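Local atomic coordinates of nicotinate phosphoribosyltransferase (Saccharomyces cerevisiae, PDB entry 1VLP), a protein that catalyses the first step of NAD biosynthesis from nicotinic acid, the ATP-dependent joining of nicotinate to a phosphoribosyl group to give nicotinate ribonucleotide. Residues 174-179 with 208-213; 267-272 with 296-301; 285-290 with 316-321. All coordinates share one frame; numbering follows the deposited sequence. Where two conformers were deposited one is given.

Interaction 1: residues 174-179 with 208-213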
# COMPACT_ATOMS: atom_id res chain seq x y z
N LYS A 174 -16.50 -10.83 12.82
CA LYS A 174 -17.78 -10.83 12.11
C LYS A 174 -17.61 -10.52 10.64
O LYS A 174 -18.25 -11.16 9.80
CB LYS A 174 -18.77 -9.85 12.76
CG LYS A 174 -20.04 -9.69 11.97
CD LYS A 174 -21.12 -8.97 12.73
CE LYS A 174 -22.44 -8.88 11.94
NZ LYS A 174 -23.26 -7.82 12.64
N LYS A 175 -16.75 -9.54 10.31
CA LYS A 175 -16.47 -9.20 8.91
C LYS A 175 -15.87 -10.41 8.21
O LYS A 175 -16.35 -10.82 7.16
CB LYS A 175 -15.52 -8.02 8.80
CG LYS A 175 -16.18 -6.73 9.32
CD LYS A 175 -15.20 -5.58 9.25
CE LYS A 175 -15.75 -4.33 9.84
NZ LYS A 175 -14.69 -3.25 9.90
N ALA A 176 -14.84 -10.99 8.81
CA ALA A 176 -14.18 -12.14 8.23
C ALA A 176 -15.17 -13.29 8.00
O ALA A 176 -15.16 -13.92 6.95
CB ALA A 176 -13.04 -12.54 9.10
N GLU A 177 -16.04 -13.53 8.95
CA GLU A 177 -16.99 -14.63 8.85
C GLU A 177 -17.94 -14.41 7.71
O GLU A 177 -18.28 -15.33 7.01
CB GLU A 177 -17.70 -14.85 10.17
CG GLU A 177 -16.74 -15.37 11.25
CD GLU A 177 -17.41 -15.82 12.52
OE1 GLU A 177 -18.64 -15.64 12.64
OE2 GLU A 177 -16.67 -16.38 13.39
N THR A 178 -18.39 -13.17 7.52
CA THR A 178 -19.25 -12.89 6.37
C THR A 178 -18.55 -13.14 5.05
O THR A 178 -19.11 -13.74 4.11
CB THR A 178 -19.81 -11.47 6.45
OG1 THR A 178 -20.53 -11.32 7.68
CG2 THR A 178 -20.76 -11.16 5.29
N LEU A 179 -17.31 -12.67 4.97
CA LEU A 179 -16.51 -12.85 3.78
C LEU A 179 -16.37 -14.35 3.47
O LEU A 179 -16.65 -14.77 2.36
CB LEU A 179 -15.17 -12.14 3.98
CG LEU A 179 -15.21 -10.61 3.96
CD1 LEU A 179 -13.92 -9.99 4.58
CD2 LEU A 179 -15.45 -10.06 2.59
N MSE A 208 -8.24 -14.28 12.57
CA MSE A 208 -7.76 -15.64 12.81
C MSE A 208 -8.81 -16.42 13.62
O MSE A 208 -8.96 -17.61 13.43
CB MSE A 208 -6.44 -15.65 13.56
CG MSE A 208 -5.28 -15.01 12.79
SE MSE A 208 -5.20 -15.46 10.89
CE MSE A 208 -4.79 -17.43 11.09
N LYS A 209 -9.54 -15.75 14.50
CA LYS A 209 -10.60 -16.41 15.29
C LYS A 209 -11.67 -16.89 14.33
O LYS A 209 -12.21 -17.97 14.49
CB LYS A 209 -11.21 -15.46 16.34
CG LYS A 209 -12.24 -16.17 17.22
CD LYS A 209 -12.83 -15.32 18.35
CE LYS A 209 -13.99 -16.11 19.10
NZ LYS A 209 -13.53 -16.99 20.18
N ALA A 210 -11.99 -16.07 13.34
CA ALA A 210 -12.89 -16.45 12.26
C ALA A 210 -12.36 -17.66 11.44
O ALA A 210 -13.11 -18.62 11.16
CB ALA A 210 -13.15 -15.24 11.35
N VAL A 211 -11.11 -17.61 11.01
CA VAL A 211 -10.51 -18.71 10.27
C VAL A 211 -10.69 -20.03 11.05
O VAL A 211 -11.12 -21.05 10.51
CB VAL A 211 -9.03 -18.45 9.99
CG1 VAL A 211 -8.39 -19.70 9.39
CG2 VAL A 211 -8.84 -17.25 9.02
N ASN A 212 -10.33 -19.99 12.33
CA ASN A 212 -10.26 -21.17 13.19
C ASN A 212 -11.58 -21.70 13.68
O ASN A 212 -11.63 -22.79 14.25
CB ASN A 212 -9.28 -20.91 14.32
CG ASN A 212 -7.84 -20.88 13.80
OD1 ASN A 212 -7.50 -21.67 12.92
ND2 ASN A 212 -7.01 -19.94 14.28
N GLY A 213 -12.67 -20.98 13.35
CA GLY A 213 -14.03 -21.50 13.51
C GLY A 213 -14.35 -22.54 12.44
O GLY A 213 -15.23 -23.35 12.61
O HOH W 1 -15.72 -18.95 11.65
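Ala176 and Ala210 meet methyl to methyl, their CB atoms 3.5 Å apart, where helix 168-181 passes helix 197-213. With alanine on both sides the backbones come close: Glu177 CA and Ala210 CA are 5.6 Å from each other, a worked example of how small side chains permit intimate helix packing.

Glu177 also packs on Ala210. Its CB, not directed at the partner helix, stays clear of the Ala210 methyl. The first torsion (chi1 -68°) sets CG beside the backbone N, and this turn carries CG to 3.6 Å from Ala210 CB, an aliphatic contact made by a charged residue. From CG the chain runs extended, so CD continues past the methyl without closer approach. At the tip the two oxygens part: OE1 is directed away from Ala210, while OE2 lies 3.9 Å from Ala210 CA. A water donates a hydrogen bond to Ala210 O, its oxygen 2.7 Å away, and a weak one to Glu177 OE2, linking the helices. Ala210 O is gripped further by Gly213 N, at 3.2 Å, and by Asn218 ND2. The carboxylate of Glu173 lies close to that of Glu177, and such a neighbour would probably raise the affinity of the pair for a proton.

Around the contact, Phe180 packs against Ala210 and Val211. Met208, a selenomethionine, and Val211 face Leu222 of strand 222-225, an outer strand of the parallel sheet, while Thr178 and Leu179 lean on helix 344-356. The alanine contact thus joins two helices on the outer side of the alpha/beta domain.

Interaction 2: residues 267-272 with 296-301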
# COMPACT_ATOMS: atom_id res chain seq x y z
N CYS A 267 11.28 -4.49 -16.50
CA CYS A 267 12.18 -4.41 -15.43
C CYS A 267 11.74 -5.28 -14.26
O CYS A 267 12.55 -5.93 -13.60
CB CYS A 267 12.29 -2.98 -14.92
SG CYS A 267 13.38 -1.95 -15.81
N TRP A 268 10.44 -5.27 -13.99
CA TRP A 268 9.90 -6.05 -12.88
C TRP A 268 10.19 -7.53 -13.15
O TRP A 268 10.69 -8.24 -12.30
CB TRP A 268 8.40 -5.78 -12.71
CG TRP A 268 7.79 -6.27 -11.42
CD1 TRP A 268 7.03 -7.38 -11.24
CD2 TRP A 268 7.85 -5.62 -10.13
NE1 TRP A 268 6.59 -7.46 -9.94
CE2 TRP A 268 7.11 -6.42 -9.23
CE3 TRP A 268 8.48 -4.47 -9.66
CZ2 TRP A 268 6.95 -6.07 -7.89
CZ3 TRP A 268 8.34 -4.13 -8.31
CH2 TRP A 268 7.58 -4.94 -7.45
N ILE A 269 9.91 -7.97 -14.37
CA ILE A 269 10.03 -9.38 -14.73
C ILE A 269 11.49 -9.82 -14.73
O ILE A 269 11.82 -10.91 -14.26
CB ILE A 269 9.38 -9.64 -16.11
CG1 ILE A 269 7.87 -9.66 -15.98
CG2 ILE A 269 9.79 -11.01 -16.68
CD1 ILE A 269 7.13 -9.51 -17.29
N ASN A 270 12.36 -8.98 -15.28
CA ASN A 270 13.78 -9.25 -15.31
C ASN A 270 14.36 -9.32 -13.88
O ASN A 270 15.28 -10.10 -13.64
CB ASN A 270 14.51 -8.26 -16.24
CG ASN A 270 14.12 -8.42 -17.73
OD1 ASN A 270 13.66 -9.48 -18.18
ND2 ASN A 270 14.30 -7.35 -18.49
N THR A 271 13.76 -8.61 -12.92
CA THR A 271 14.20 -8.67 -11.53
C THR A 271 13.75 -9.90 -10.72
O THR A 271 14.55 -10.52 -10.01
CB THR A 271 13.75 -7.40 -10.77
OG1 THR A 271 14.24 -6.27 -11.49
CG2 THR A 271 14.28 -7.37 -9.32
N PHE A 272 12.49 -10.27 -10.83
CA PHE A 272 11.94 -11.32 -9.98
C PHE A 272 11.65 -12.63 -10.70
O PHE A 272 11.39 -13.64 -10.05
CB PHE A 272 10.66 -10.81 -9.36
CG PHE A 272 10.88 -9.62 -8.45
CD1 PHE A 272 11.82 -9.67 -7.42
CD2 PHE A 272 10.17 -8.43 -8.65
CE1 PHE A 272 12.01 -8.56 -6.57
CE2 PHE A 272 10.37 -7.32 -7.82
CZ PHE A 272 11.29 -7.40 -6.77
N PRO A 296 1.12 -11.43 -24.85
CA PRO A 296 2.18 -12.37 -24.52
C PRO A 296 3.55 -11.75 -24.84
O PRO A 296 3.68 -11.01 -25.81
CB PRO A 296 1.84 -13.60 -25.36
CG PRO A 296 0.37 -13.52 -25.56
CD PRO A 296 0.14 -12.05 -25.76
N PRO A 297 4.56 -11.99 -23.99
CA PRO A 297 4.59 -12.87 -22.79
C PRO A 297 4.02 -12.25 -21.49
O PRO A 297 3.69 -12.97 -20.54
CB PRO A 297 6.10 -13.13 -22.63
CG PRO A 297 6.74 -11.84 -23.08
CD PRO A 297 5.85 -11.27 -24.18
N TYR A 298 3.91 -10.92 -21.46
CA TYR A 298 3.46 -10.15 -20.27
C TYR A 298 2.15 -10.67 -19.69
O TYR A 298 2.05 -10.94 -18.48
CB TYR A 298 3.31 -8.69 -20.66
CG TYR A 298 4.59 -8.16 -21.19
CD1 TYR A 298 5.68 -7.94 -20.35
CD2 TYR A 298 4.76 -7.94 -22.55
CE1 TYR A 298 6.89 -7.45 -20.87
CE2 TYR A 298 5.94 -7.48 -23.05
CZ TYR A 298 7.00 -7.23 -22.22
OH TYR A 298 8.18 -6.79 -22.79
N SER A 299 1.15 -10.82 -20.57
CA SER A 299 -0.19 -11.23 -20.16
C SER A 299 -0.25 -12.67 -19.68
O SER A 299 -1.17 -13.06 -19.01
CB SER A 299 -1.24 -11.01 -21.28
OG SER A 299 -0.80 -11.52 -22.51
N ASP A 300 0.73 -13.48 -20.09
CA ASP A 300 0.89 -14.82 -19.55
C ASP A 300 1.62 -14.88 -18.19
O ASP A 300 1.23 -15.68 -17.32
CB ASP A 300 1.56 -15.70 -20.60
CG ASP A 300 0.69 -15.85 -21.83
OD1 ASP A 300 -0.56 -15.94 -21.68
OD2 ASP A 300 1.28 -15.85 -22.93
N ALA A 301 2.61 -13.99 -17.99
CA ALA A 301 3.41 -13.97 -16.77
C ALA A 301 2.64 -13.48 -15.53
O ALA A 301 2.60 -14.15 -14.47
CB ALA A 301 4.66 -13.10 -16.98
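Ile269 and Ala301 mark the nearest approach of the two backbones, with 8.3 Å between their CA atoms, a spacing that side chains must fill. Residues 267-272 are the last turn and a half of helix 260-272. The other segment starts as a loop with a cis peptide between Pro296 and Pro297, then coils into the short helix 298-301, where Ala301 N bonds Pro297 O at 3.0 Å.

Ile269 bridges the gap almost alone, showing how a single branched side chain can join a helix to a short helical turn. Its CG1 branch stands beside the backbone N (chi1 -76°) and extends, delivering CD1 to the partner. CD1 lies 3.7 Å from Tyr298 CD1 and meets the ring obliquely; it is also 4.4 Å from the Ala301 CB methyl. The Ile269 and Tyr298 side chains cross nearly at right angles. The phenol continues past the isoleucine to bond Asp266 and Lys262 through Tyr298 OH, so its polar end is held by the same helix that supplies the apolar contact.

Within the helix, Cys267 O takes Thr271 N and Thr271 OG1 (2.7 Å) from opposite faces of its plane.

Away from Ile269, Trp268 and Phe272 turn to helix 26-38, touching Ala34 and Ala33 respectively, and Thr271 reaches Asn38. Helix 260-272 therefore lies between that N-terminal helix and the short helix 298-301, which leads into strand 304-307 of the parallel sheet.

Interaction 3: residues 285-290 with 316-321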
# COMPACT_ATOMS: atom_id res chain seq x y z
N PHE A 285 -1.27 5.28 -15.58
CA PHE A 285 -1.39 6.21 -16.71
C PHE A 285 -2.64 5.88 -17.54
O PHE A 285 -2.67 6.11 -18.73
CB PHE A 285 -0.14 6.22 -17.59
CG PHE A 285 1.08 6.62 -16.84
CD1 PHE A 285 1.02 7.68 -15.94
CD2 PHE A 285 2.25 5.90 -16.96
CE1 PHE A 285 2.12 8.02 -15.15
CE2 PHE A 285 3.36 6.25 -16.21
CZ PHE A 285 3.29 7.30 -15.30
N GLY A 286 -3.61 5.30 -16.86
CA GLY A 286 -4.89 4.91 -17.43
C GLY A 286 -4.81 3.49 -17.96
O GLY A 286 -3.83 3.10 -18.57
N THR A 287 -5.81 2.70 -17.66
CA THR A 287 -5.82 1.30 -18.10
C THR A 287 -5.70 1.07 -19.63
O THR A 287 -5.02 0.13 -20.06
CB THR A 287 -7.00 0.59 -17.45
OG1 THR A 287 -6.79 0.54 -16.04
CG2 THR A 287 -7.13 -0.82 -18.00
N ASP A 288 -6.28 1.94 -20.44
CA ASP A 288 -6.12 1.86 -21.90
C ASP A 288 -4.66 1.86 -22.40
O ASP A 288 -4.29 1.08 -23.32
CB ASP A 288 -6.90 3.01 -22.54
CG ASP A 288 -8.40 2.86 -22.43
OD1 ASP A 288 -8.88 1.75 -22.12
OD2 ASP A 288 -9.11 3.86 -22.64
N ASP A 289 -3.82 2.73 -21.83
CA ASP A 289 -2.42 2.78 -22.24
C ASP A 289 -1.74 1.45 -21.88
O ASP A 289 -0.96 0.89 -22.68
CB ASP A 289 -1.67 3.92 -21.57
CG ASP A 289 -0.24 3.96 -22.00
OD1 ASP A 289 -0.07 4.34 -23.17
OD2 ASP A 289 0.66 3.56 -21.23
N PHE A 290 -2.02 1.00 -20.65
CA PHE A 290 -1.48 -0.27 -20.14
C PHE A 290 -1.83 -1.43 -21.07
O PHE A 290 -0.96 -2.22 -21.45
CB PHE A 290 -1.96 -0.59 -18.73
CG PHE A 290 -1.34 -1.82 -18.19
CD1 PHE A 290 -0.10 -1.79 -17.57
CD2 PHE A 290 -1.96 -3.04 -18.34
CE1 PHE A 290 0.48 -2.94 -17.13
CE2 PHE A 290 -1.34 -4.20 -17.89
CZ PHE A 290 -0.16 -4.14 -17.29
N THR A 316 -14.05 -4.28 -14.52
CA THR A 316 -14.15 -5.73 -14.65
C THR A 316 -14.55 -6.13 -16.07
O THR A 316 -13.99 -7.04 -16.68
CB THR A 316 -15.17 -6.26 -13.59
OG1 THR A 316 -14.72 -5.93 -12.26
CG2 THR A 316 -15.40 -7.82 -13.69
N LYS A 317 -15.52 -5.41 -16.62
CA LYS A 317 -15.99 -5.67 -17.97
C LYS A 317 -14.86 -5.46 -18.96
O LYS A 317 -14.69 -6.27 -19.86
CB LYS A 317 -17.20 -4.80 -18.28
CG LYS A 317 -18.45 -5.25 -17.49
CD LYS A 317 -19.76 -4.69 -18.07
CE LYS A 317 -19.85 -3.23 -18.06
NZ LYS A 317 -21.27 -2.78 -18.39
N LYS A 318 -14.12 -4.36 -18.78
CA LYS A 318 -13.06 -3.95 -19.71
C LYS A 318 -11.95 -5.00 -19.75
O LYS A 318 -11.46 -5.40 -20.83
CB LYS A 318 -12.51 -2.58 -19.32
CG LYS A 318 -11.35 -2.08 -20.19
CD LYS A 318 -10.85 -0.69 -19.76
CE LYS A 318 -11.53 0.39 -20.56
NZ LYS A 318 -11.12 1.70 -20.01
N ILE A 319 -11.52 -5.41 -18.56
CA ILE A 319 -10.47 -6.42 -18.40
C ILE A 319 -10.88 -7.80 -18.91
O ILE A 319 -10.09 -8.49 -19.58
CB ILE A 319 -10.03 -6.52 -16.89
CG1 ILE A 319 -9.27 -5.27 -16.50
CG2 ILE A 319 -9.20 -7.73 -16.65
CD1 ILE A 319 -8.03 -4.97 -17.34
N SER A 320 -12.12 -8.20 -18.63
CA SER A 320 -12.65 -9.46 -19.12
C SER A 320 -12.65 -9.52 -20.64
O SER A 320 -12.18 -10.49 -21.23
CB SER A 320 -14.09 -9.69 -18.59
OG SER A 320 -14.67 -10.85 -19.16
N HIS A 321 -13.16 -8.47 -21.28
CA HIS A 321 -13.10 -8.36 -22.73
C HIS A 321 -11.65 -8.47 -23.22
O HIS A 321 -11.38 -9.15 -24.18
CB HIS A 321 -13.72 -7.04 -23.19
CG HIS A 321 -13.45 -6.72 -24.65
ND1 HIS A 321 -13.98 -7.48 -25.66
CD2 HIS A 321 -12.70 -5.76 -25.24
CE1 HIS A 321 -13.57 -7.01 -26.83
NE2 HIS A 321 -12.81 -5.95 -26.61
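Lys318 starts toward Thr287 and Asp288 with CG opposite its backbone N (chi1 177°), runs straight to CD, and bends there (chi3 -94°), bringing NZ round to Asp288. The Asp288 side chain meets it at about a right angle. The contact lies in the alpha/beta barrel domain of type II phosphoribosyltransferases, between helix 287-291, which follows strand 279-281, and helix 312-326, which follows the adjacent strand 304-307.

It illustrates a layered interface. Beside the charged pair, Thr287 CG2 lies 4.1 Å from Lys318 CD and 4.3 Å from Ile319 CD1. The hydroxyl OG1 of Thr287 bonds Asp405 and Thr282 instead, leaving the methyl to the neighbouring helix. The Ile319 side chain is about 10 Å from that of Arg306, a probable nicotinate-binding residue. Asp288 stands in the first turn of its helix, two residues after the N-cap residue Gly286, where the helix dipole would probably favour its negative charge.

One oxygen carries the salt bridge: Lys318 NZ donates to Asp288 OD1 at 3.1 Å, from 38° out of the carboxylate plane, while OD2 is 4.0 Å from NZ.

In the fold
Interaction 1 closes before the other two open, and it stands apart from both: its centre is about 35 Å from that of interaction 2 and 33 Å from that of interaction 3. Helix 197-213 precedes strand 222-225, one outer strand of the six-stranded parallel sheet, whereas interactions 2 and 3 gather near the other outer strand, 279-281, and its neighbour 304-307. Their segments alternate along the chain, helices 287-291 and 298-301 being consecutive, and their centres are about 18 Å apart, though nearest atoms remain about 7 Å away. Helical contacts far apart in the fold thus pack the outer layer at both ends of one parallel sheet.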